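Local coordinates for protein transcriptional regulator I2 (PDB 4MO7) that acts as a superantigen associated with Crohn's disease and, as a TetR-family protein, probably also binds DNA as a dimeric transcriptional regulator, at residues I85-N88 / T89-R93; T101-E104 / R105-L109; M125-L128 / V129-R133; V171-T174 / R175-T179. All blocks are in the same frame, centred on the assembly; numbering follows the deposited sequence.

Contact 1 (I85-N88 / T89-R93); sequences IHYN and TAMMR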
# COMPACT_ATOMS: atom_id res chain seq x y z
N ILE A 85 -5.28 -10.06 -16.71
CA ILE A 85 -3.86 -10.17 -16.55
C ILE A 85 -3.16 -10.53 -17.85
O ILE A 85 -2.07 -9.99 -18.11
CB ILE A 85 -3.47 -11.17 -15.46
CG1 ILE A 85 -3.97 -10.67 -14.09
CG2 ILE A 85 -1.94 -11.22 -15.32
CD1 ILE A 85 -3.72 -11.69 -12.99
N HIS A 86 -3.75 -11.41 -18.66
CA HIS A 86 -3.20 -11.75 -19.96
C HIS A 86 -3.10 -10.50 -20.78
O HIS A 86 -2.10 -10.26 -21.44
CB HIS A 86 -4.11 -12.74 -20.70
CG HIS A 86 -3.73 -14.16 -20.46
ND1 HIS A 86 -4.65 -15.13 -20.14
CD2 HIS A 86 -2.53 -14.78 -20.50
CE1 HIS A 86 -4.03 -16.29 -19.98
NE2 HIS A 86 -2.74 -16.10 -20.20
N TYR A 87 -4.15 -9.67 -20.72
CA TYR A 87 -4.13 -8.43 -21.50
C TYR A 87 -3.08 -7.46 -21.00
O TYR A 87 -2.32 -6.91 -21.82
CB TYR A 87 -5.52 -7.80 -21.47
CG TYR A 87 -5.59 -6.37 -21.98
CD1 TYR A 87 -5.84 -6.10 -23.31
CD2 TYR A 87 -5.47 -5.30 -21.09
CE1 TYR A 87 -5.92 -4.78 -23.77
CE2 TYR A 87 -5.54 -3.99 -21.53
CZ TYR A 87 -5.77 -3.73 -22.86
OH TYR A 87 -5.85 -2.41 -23.26
N ASN A 88 -3.04 -7.21 -19.68
CA ASN A 88 -1.99 -6.33 -19.13
C ASN A 88 -0.62 -6.84 -19.53
O ASN A 88 0.23 -6.07 -19.97
CB ASN A 88 -2.10 -6.15 -17.60
CG ASN A 88 -3.35 -5.34 -17.19
OD1 ASN A 88 -4.03 -4.76 -18.05
ND2 ASN A 88 -3.65 -5.30 -15.90
N THR A 89 -0.40 -8.15 -19.44
CA THR A 89 0.92 -8.64 -19.74
C THR A 89 1.28 -8.48 -21.22
O THR A 89 2.44 -8.19 -21.57
CB THR A 89 1.08 -10.13 -19.29
OG1 THR A 89 0.73 -10.25 -17.89
CG2 THR A 89 2.43 -10.61 -19.50
N ALA A 90 0.31 -8.74 -22.10
CA ALA A 90 0.54 -8.63 -23.55
C ALA A 90 0.89 -7.20 -23.90
O ALA A 90 1.79 -6.95 -24.73
CB ALA A 90 -0.67 -9.05 -24.35
N MET A 91 0.20 -6.28 -23.23
CA MET A 91 0.48 -4.85 -23.40
C MET A 91 1.87 -4.48 -22.95
O MET A 91 2.58 -3.70 -23.62
CB MET A 91 -0.51 -4.01 -22.60
CG MET A 91 -1.90 -4.16 -23.13
SD MET A 91 -2.31 -2.75 -24.12
CE MET A 91 -2.75 -1.64 -22.79
N MET A 92 2.24 -4.98 -21.77
CA MET A 92 3.60 -4.83 -21.29
C MET A 92 4.66 -5.31 -22.26
O MET A 92 5.65 -4.59 -22.51
CB MET A 92 3.82 -5.52 -19.93
CG MET A 92 3.32 -4.71 -18.76
SD MET A 92 4.43 -4.76 -17.35
CE MET A 92 4.82 -6.54 -17.21
N ARG A 93 4.49 -6.52 -22.81
CA ARG A 93 5.52 -7.07 -23.67
C ARG A 93 5.61 -6.27 -24.93
O ARG A 93 6.72 -6.06 -25.43
CB ARG A 93 5.26 -8.54 -24.05
CG ARG A 93 5.28 -9.53 -22.90
CD ARG A 93 5.02 -10.95 -23.43
NE ARG A 93 4.96 -11.96 -22.38
CZ ARG A 93 6.03 -12.42 -21.73
NH1 ARG A 93 7.23 -11.91 -22.00
NH2 ARG A 93 5.91 -13.37 -20.81

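Contact 2 (T101-E104 / R105-L109); sequences TVRE and RVLAL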
# COMPACT_ATOMS: atom_id res chain seq x y z
N THR A 101 16.30 0.81 -25.06
CA THR A 101 17.29 1.18 -24.06
C THR A 101 16.82 0.77 -22.69
O THR A 101 15.61 0.61 -22.48
CB THR A 101 17.53 2.69 -24.01
OG1 THR A 101 16.28 3.36 -23.78
CG2 THR A 101 18.13 3.17 -25.33
N VAL A 102 17.75 0.59 -21.76
CA VAL A 102 17.36 0.26 -20.37
C VAL A 102 16.35 1.26 -19.79
O VAL A 102 15.34 0.88 -19.17
CB VAL A 102 18.60 0.21 -19.42
CG1 VAL A 102 18.18 0.27 -17.92
CG2 VAL A 102 19.47 -1.03 -19.73
N ARG A 103 16.62 2.56 -19.93
CA ARG A 103 15.74 3.53 -19.36
C ARG A 103 14.33 3.45 -19.95
O ARG A 103 13.36 3.58 -19.21
CB ARG A 103 16.30 4.96 -19.39
CG ARG A 103 16.33 5.62 -20.76
CD ARG A 103 15.09 6.51 -20.90
NE ARG A 103 15.18 7.73 -20.10
CZ ARG A 103 14.16 8.57 -19.94
NH1 ARG A 103 14.31 9.64 -19.18
NH2 ARG A 103 12.99 8.33 -20.53
N GLU A 104 14.21 3.21 -21.26
CA GLU A 104 12.89 3.13 -21.84
C GLU A 104 12.17 1.82 -21.46
O GLU A 104 10.93 1.81 -21.39
CB GLU A 104 12.94 3.35 -23.34
CG GLU A 104 13.15 4.89 -23.63
CD GLU A 104 11.88 5.73 -23.34
OE1 GLU A 104 10.83 5.45 -23.95
OE2 GLU A 104 11.90 6.67 -22.51
N ARG A 105 12.93 0.75 -21.25
CA ARG A 105 12.29 -0.53 -20.88
C ARG A 105 11.78 -0.45 -19.45
O ARG A 105 10.66 -0.86 -19.17
CB ARG A 105 13.28 -1.69 -21.06
CG ARG A 105 13.60 -1.89 -22.56
CD ARG A 105 14.77 -2.84 -22.84
NE ARG A 105 14.54 -4.19 -22.38
CZ ARG A 105 13.80 -5.10 -23.03
NH1 ARG A 105 13.20 -4.80 -24.19
NH2 ARG A 105 13.68 -6.31 -22.51
N VAL A 106 12.59 0.04 -18.52
CA VAL A 106 12.08 0.27 -17.14
C VAL A 106 10.87 1.23 -17.15
O VAL A 106 9.88 0.98 -16.51
CB VAL A 106 13.20 0.76 -16.16
CG1 VAL A 106 12.67 0.93 -14.75
CG2 VAL A 106 14.37 -0.26 -16.14
N LEU A 107 10.95 2.34 -17.90
CA LEU A 107 9.85 3.26 -17.95
C LEU A 107 8.62 2.63 -18.53
O LEU A 107 7.52 2.91 -18.06
CB LEU A 107 10.27 4.51 -18.76
CG LEU A 107 9.17 5.57 -18.79
CD1 LEU A 107 8.79 6.05 -17.36
CD2 LEU A 107 9.63 6.75 -19.69
N ALA A 108 8.79 1.76 -19.54
CA ALA A 108 7.62 1.11 -20.13
C ALA A 108 6.88 0.29 -19.08
O ALA A 108 5.64 0.28 -19.06
CB ALA A 108 8.06 0.20 -21.27
N LEU A 109 7.61 -0.48 -18.27
CA LEU A 109 6.91 -1.28 -17.26
C LEU A 109 6.27 -0.40 -16.21
O LEU A 109 5.17 -0.67 -15.78
CB LEU A 109 7.86 -2.24 -16.58
CG LEU A 109 8.63 -3.21 -17.52
CD1 LEU A 109 9.17 -4.37 -16.66
CD2 LEU A 109 7.70 -3.77 -18.55

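Contact 3 (M125-L128 / V129-R133); sequences MAVL and VYEWR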
# COMPACT_ATOMS: atom_id res chain seq x y z
N MET A 125 -10.24 -5.40 -14.35
CA MET A 125 -9.18 -5.17 -13.37
C MET A 125 -9.77 -4.77 -12.04
O MET A 125 -9.26 -5.14 -10.97
CB MET A 125 -8.30 -4.03 -13.83
CG MET A 125 -7.32 -3.56 -12.76
SD MET A 125 -5.66 -3.93 -13.33
CE MET A 125 -5.56 -5.69 -12.99
N ALA A 126 -10.82 -3.97 -12.10
CA ALA A 126 -11.50 -3.58 -10.88
C ALA A 126 -12.14 -4.80 -10.25
O ALA A 126 -12.29 -4.87 -9.03
CB ALA A 126 -12.57 -2.50 -11.18
N VAL A 127 -12.51 -5.76 -11.10
CA VAL A 127 -13.10 -6.99 -10.60
C VAL A 127 -12.02 -7.78 -9.85
O VAL A 127 -12.25 -8.31 -8.77
CB VAL A 127 -13.77 -7.82 -11.73
CG1 VAL A 127 -14.05 -9.23 -11.26
CG2 VAL A 127 -15.06 -7.17 -12.23
N LEU A 128 -10.81 -7.80 -10.42
CA LEU A 128 -9.69 -8.56 -9.85
C LEU A 128 -9.39 -8.07 -8.44
O LEU A 128 -9.16 -8.85 -7.52
CB LEU A 128 -8.45 -8.48 -10.76
CG LEU A 128 -7.26 -9.32 -10.27
CD1 LEU A 128 -6.44 -9.80 -11.43
CD2 LEU A 128 -6.35 -8.55 -9.29
N VAL A 129 -9.44 -6.77 -8.26
CA VAL A 129 -9.07 -6.17 -7.00
C VAL A 129 -10.15 -6.37 -5.95
O VAL A 129 -9.87 -6.81 -4.83
CB VAL A 129 -8.73 -4.67 -7.20
CG1 VAL A 129 -8.48 -4.00 -5.86
CG2 VAL A 129 -7.49 -4.50 -8.18
N TYR A 130 -11.40 -6.09 -6.30
CA TYR A 130 -12.44 -6.19 -5.29
C TYR A 130 -13.13 -7.51 -5.11
O TYR A 130 -13.75 -7.71 -4.05
CB TYR A 130 -13.49 -5.08 -5.47
CG TYR A 130 -12.88 -3.73 -5.25
CD1 TYR A 130 -12.34 -3.38 -4.02
CD2 TYR A 130 -12.80 -2.80 -6.29
CE1 TYR A 130 -11.76 -2.14 -3.82
CE2 TYR A 130 -12.23 -1.56 -6.09
CZ TYR A 130 -11.70 -1.24 -4.86
OH TYR A 130 -11.13 -0.00 -4.67
N GLU A 131 -13.03 -8.41 -6.11
CA GLU A 131 -13.75 -9.68 -6.02
C GLU A 131 -12.79 -10.84 -5.77
O GLU A 131 -13.18 -12.02 -5.81
CB GLU A 131 -14.58 -9.96 -7.28
CG GLU A 131 -15.68 -8.95 -7.56
CD GLU A 131 -16.78 -8.98 -6.52
OE1 GLU A 131 -16.81 -9.88 -5.64
OE2 GLU A 131 -17.61 -8.08 -6.56
N TRP A 132 -11.56 -10.49 -5.44
CA TRP A 132 -10.54 -11.49 -5.19
C TRP A 132 -11.00 -12.56 -4.19
O TRP A 132 -10.83 -13.78 -4.41
CB TRP A 132 -9.27 -10.77 -4.69
CG TRP A 132 -8.15 -11.73 -4.50
CD1 TRP A 132 -7.64 -12.20 -3.32
CD2 TRP A 132 -7.41 -12.38 -5.54
NE1 TRP A 132 -6.63 -13.09 -3.57
CE2 TRP A 132 -6.49 -13.25 -4.92
CE3 TRP A 132 -7.45 -12.31 -6.93
CZ2 TRP A 132 -5.58 -14.01 -5.65
CZ3 TRP A 132 -6.56 -13.11 -7.66
CH2 TRP A 132 -5.64 -13.94 -7.01
N ARG A 133 -11.63 -12.11 -3.11
CA ARG A 133 -12.03 -13.03 -2.05
C ARG A 133 -13.22 -13.90 -2.46
O ARG A 133 -13.50 -14.88 -1.78
CB ARG A 133 -12.33 -12.24 -0.75
CG ARG A 133 -11.09 -11.65 -0.06
CD ARG A 133 -11.46 -10.91 1.23
NE ARG A 133 -12.08 -11.78 2.23
CZ ARG A 133 -12.77 -11.35 3.28
NH1 ARG A 133 -12.95 -10.04 3.49
NH2 ARG A 133 -13.30 -12.22 4.13

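Contact 4 (V171-T174 / R175-T179); sequences VFIT and RRFLT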
# COMPACT_ATOMS: atom_id res chain seq x y z
N VAL A 171 17.73 -6.75 -6.86
CA VAL A 171 16.70 -6.62 -7.89
C VAL A 171 15.33 -7.01 -7.34
O VAL A 171 14.33 -6.36 -7.67
CB VAL A 171 17.02 -7.50 -9.09
CG1 VAL A 171 15.80 -7.59 -9.99
CG2 VAL A 171 18.19 -6.90 -9.88
N PHE A 172 15.25 -8.08 -6.54
CA PHE A 172 13.96 -8.53 -6.09
C PHE A 172 13.40 -7.54 -5.11
O PHE A 172 12.19 -7.31 -5.13
CB PHE A 172 14.09 -9.85 -5.35
CG PHE A 172 14.72 -10.93 -6.21
CD1 PHE A 172 13.93 -11.62 -7.09
CD2 PHE A 172 16.10 -11.18 -6.15
CE1 PHE A 172 14.48 -12.61 -7.91
CE2 PHE A 172 16.67 -12.18 -6.97
CZ PHE A 172 15.86 -12.85 -7.87
N ILE A 173 14.26 -6.98 -4.27
CA ILE A 173 13.78 -6.06 -3.21
C ILE A 173 13.41 -4.73 -3.90
O ILE A 173 12.39 -4.10 -3.54
CB ILE A 173 14.81 -5.85 -2.07
CG1 ILE A 173 15.04 -7.19 -1.30
CG2 ILE A 173 14.31 -4.71 -1.09
CD1 ILE A 173 13.87 -8.11 -1.23
N THR A 174 14.17 -4.35 -4.91
CA THR A 174 13.85 -3.13 -5.68
C THR A 174 12.43 -3.30 -6.25
O THR A 174 11.59 -2.38 -6.21
CB THR A 174 14.83 -2.89 -6.82
OG1 THR A 174 16.10 -2.60 -6.24
CG2 THR A 174 14.40 -1.69 -7.66
N ARG A 175 12.12 -4.51 -6.75
CA ARG A 175 10.76 -4.69 -7.29
C ARG A 175 9.68 -4.61 -6.19
O ARG A 175 8.63 -3.97 -6.38
CB ARG A 175 10.67 -6.02 -8.06
CG ARG A 175 9.24 -6.42 -8.49
CD ARG A 175 8.60 -5.33 -9.43
NE ARG A 175 7.19 -5.75 -9.66
CZ ARG A 175 6.19 -4.93 -9.99
NH1 ARG A 175 6.40 -3.61 -10.11
NH2 ARG A 175 4.96 -5.42 -10.09
N ARG A 176 9.95 -5.22 -5.01
CA ARG A 176 9.00 -5.14 -3.89
C ARG A 176 8.74 -3.66 -3.49
O ARG A 176 7.62 -3.30 -3.21
CB ARG A 176 9.56 -5.83 -2.68
CG ARG A 176 9.94 -7.31 -2.89
CD ARG A 176 8.71 -8.11 -2.89
NE ARG A 176 9.05 -9.53 -2.66
CZ ARG A 176 8.12 -10.45 -2.45
NH1 ARG A 176 8.45 -11.73 -2.25
NH2 ARG A 176 6.85 -10.09 -2.42
N PHE A 177 9.78 -2.84 -3.47
CA PHE A 177 9.60 -1.42 -3.05
C PHE A 177 8.82 -0.71 -4.14
O PHE A 177 7.93 0.09 -3.88
CB PHE A 177 10.98 -0.72 -2.94
CG PHE A 177 11.78 -1.04 -1.65
CD1 PHE A 177 11.17 -1.34 -0.45
CD2 PHE A 177 13.17 -1.02 -1.70
CE1 PHE A 177 11.96 -1.63 0.74
CE2 PHE A 177 13.96 -1.28 -0.57
CZ PHE A 177 13.37 -1.61 0.64
N LEU A 178 9.18 -0.94 -5.40
CA LEU A 178 8.47 -0.29 -6.51
C LEU A 178 7.00 -0.70 -6.60
O LEU A 178 6.09 0.14 -6.86
CB LEU A 178 9.23 -0.56 -7.84
CG LEU A 178 8.89 0.27 -9.06
CD1 LEU A 178 9.10 1.79 -8.82
CD2 LEU A 178 9.74 -0.23 -10.25
N THR A 179 6.72 -1.96 -6.27
CA THR A 179 5.33 -2.44 -6.22
C THR A 179 4.53 -1.57 -5.25
O THR A 179 3.44 -1.09 -5.58
CB THR A 179 5.24 -3.92 -5.81
OG1 THR A 179 5.93 -4.70 -6.81
CG2 THR A 179 3.81 -4.34 -5.88

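Contact 1 (I85-N88 / T89-R93)
Thr89 turns its hydroxyl back to Ile85 one helical turn earlier, and the carbonyl oxygen of Ile85 is gripped twice: Thr89 N donates to Ile85 O at 2.8 Å and Thr89 OG1 also reaches Ile85 O at 2.8 Å. The two donors arrive from opposite faces of the carbonyl plane, the hydroxyl well above it. This grip follows from chi1 of -55°, which sets OG1 beside the backbone N of Thr89 and leaves the methyl CG2 anti to that N. The Ile85 methyl CG2 lies 3.8 Å from Thr89 OG1, so the hydroxyl faces both the carbonyl and the methyl of Ile85. This is the tight side of helix 73-97, the long helix of this all-helical TetR-type fold; Ile85 packs on Val143 and Thr89 on Ile153 of helix 137-163. Asn88, at the border, bonds through OD1 to Ser121 OG. On the solvent side a Met-aromatic contact joins Tyr87 and Met91. Met91 CG stands over the centre of the Tyr87 ring, 4.0 Å from the centroid, while the sulfur lies obliquely at 4.4 Å from that centroid. Bends at chi2 and chi3 carry the methionine slantwise across the phenol, bringing Met91 CE to 3.7 Å from Tyr87 CZ. Behind this outer pair the backbone bond from Met91 N to Tyr87 O measures 3.0 Å.

Contact 2 (T101-E104 / R105-L109)
The backbone from Thr101 to Leu109 enters helix 102-110 and runs through its first turns, with Arg105 N bonded to Thr101 O, Val106 N to Val102 O, Leu107 N to Arg103 O and Ala108 N to Glu104 O. Thr101 is the N-cap: its OG1 accepts from Glu104 N at 3.3 Å, taking up an amide that has no preceding turn to bond to. The aliphatic part of Arg105 folds over the same start, its CG 3.2 Å from Thr101 O, before the guanidinium leaves for a salt bridge to Glu160 of helix 137-163. On the side facing helix 137-163, Val102 CG1 and Val106 CG2 meet at 4.2 Å, and Val106 continues onto Val157 and Leu205. A salt bridge lies on another flank. Arg103, bent at chi2 and chi3, curls round to put NH2 2.8 Å from Glu104 OE2, with the oxygen in the guanidinium plane and met nearly along its C-O axis; NH1 of the same arginine pairs with Asp212. Leu107 lies alongside both charged chains, pointing the same way. Its methyl CD2 sits beside the ion pair, 3.6 Å from Glu104 OE2 and 3.8 Å from Arg103 NH2.

Contact 3 (M125-L128 / V129-R133)
Trp132 reaches back to Leu128, one turn earlier, first through CB, which lies 3.4 Å from Leu128 O. Chi1 of -176° then sets CG opposite the backbone N and swings the indole back over the preceding turn. There CE3, on the six-membered ring, stands 3.9 Å from Leu128 O, an oblique approach, and 4.5 Å from Leu128 CG, a loose apolar touch. Beyond this the indole packs on Gln140, Val143 and Leu144 of helix 137-163. The chain is leaving helix 122-130 here, in the region of the TetR-like C-terminal domain: Glu131 is the first residue to depart from helical backbone angles, and a 3-10 segment begins at Trp132. Regular bonds continue up to that point, the last being Glu131 N to Val127 O at 2.8 Å. Glu131 CB and CG pass obliquely across Val127 CG1, each at 4.1 Å from that methyl, before the carboxylate turns away. It holds two groups, OE2 accepting from Phe47 N while OE1 is hydrogen-bonded to Ser134 OG. On the exposed flank Val129 CG1 lies over the centre of the neighbouring Tyr130 ring, 4.2 Å above its plane, and Tyr130 CD2 comes within 3.5 Å of Ala126 O.

Contact 4 (V171-T174 / R175-T179)
Ile173 lays its CG2 methyl over one face of the Phe177 ring, a CH-pi contact 3.9 Å from the centroid and 27° off the ring normal. The methyl is displaced toward the rim, so CE2 of Phe177 is the ring atom nearest to Ile173 CG2, at 3.5 Å. Chi1 of -79° keeps CG of Phe177 beside its own backbone N, and chi2 of -30° turns the ring face to the methyl. Beneath the pair, Phe177 N bonds to Ile173 O at 2.9 Å, nearly in line with the carbonyl. Thr179, one turn after Arg175, donates through OG1 to Arg175 O at 2.8 Å from well above the carbonyl plane, and Thr179 N bonds to that same oxygen. The hydroxyl also lies 3.2 Å above the centre of the Arg175 guanidinium. That group is positioned from outside: Glu151 and Glu113 form salt bridges with its NE and NH2, and Trp154 adds a cation-pi contact. These two carboxylates would be expected to offset the charge of the buried arginine. At the start of the helix, Asp170 accepts from Ile173 N through OD1, and its backbone oxygen is hydrogen-bonded to Thr174 OG1. Helix 171-183 thus lies between two neighbours: Arg175 and Leu178 pack on helix 137-163, while Ile173 and Phe177 meet Trp188 and Met207 of the second subunit.

Overall arrangement
All four contacts are local, three to five residues apart, on four different helices; contact 2 includes a helix start and contact 3 a helix end. Contact 4 is the buried one and alone reaches the second subunit; contact 3 is a surface contact, and contacts 1 and 2 are partly buried. Contact 1 links contacts 2 and 3, which lie on opposite sides of the chain's centre: Met92 SD packs on Leu109 CD2 at 3.6 Å, and Ile85 CD1 on Leu128 CD1 at 3.7 Å. Contact 4 touches none of the others. Helix 137-163 borders every one. Sulfur and ring meet in contact 1, an ion pair marks contact 2, and apolar CH-pi packing with a buried arginine contact 4.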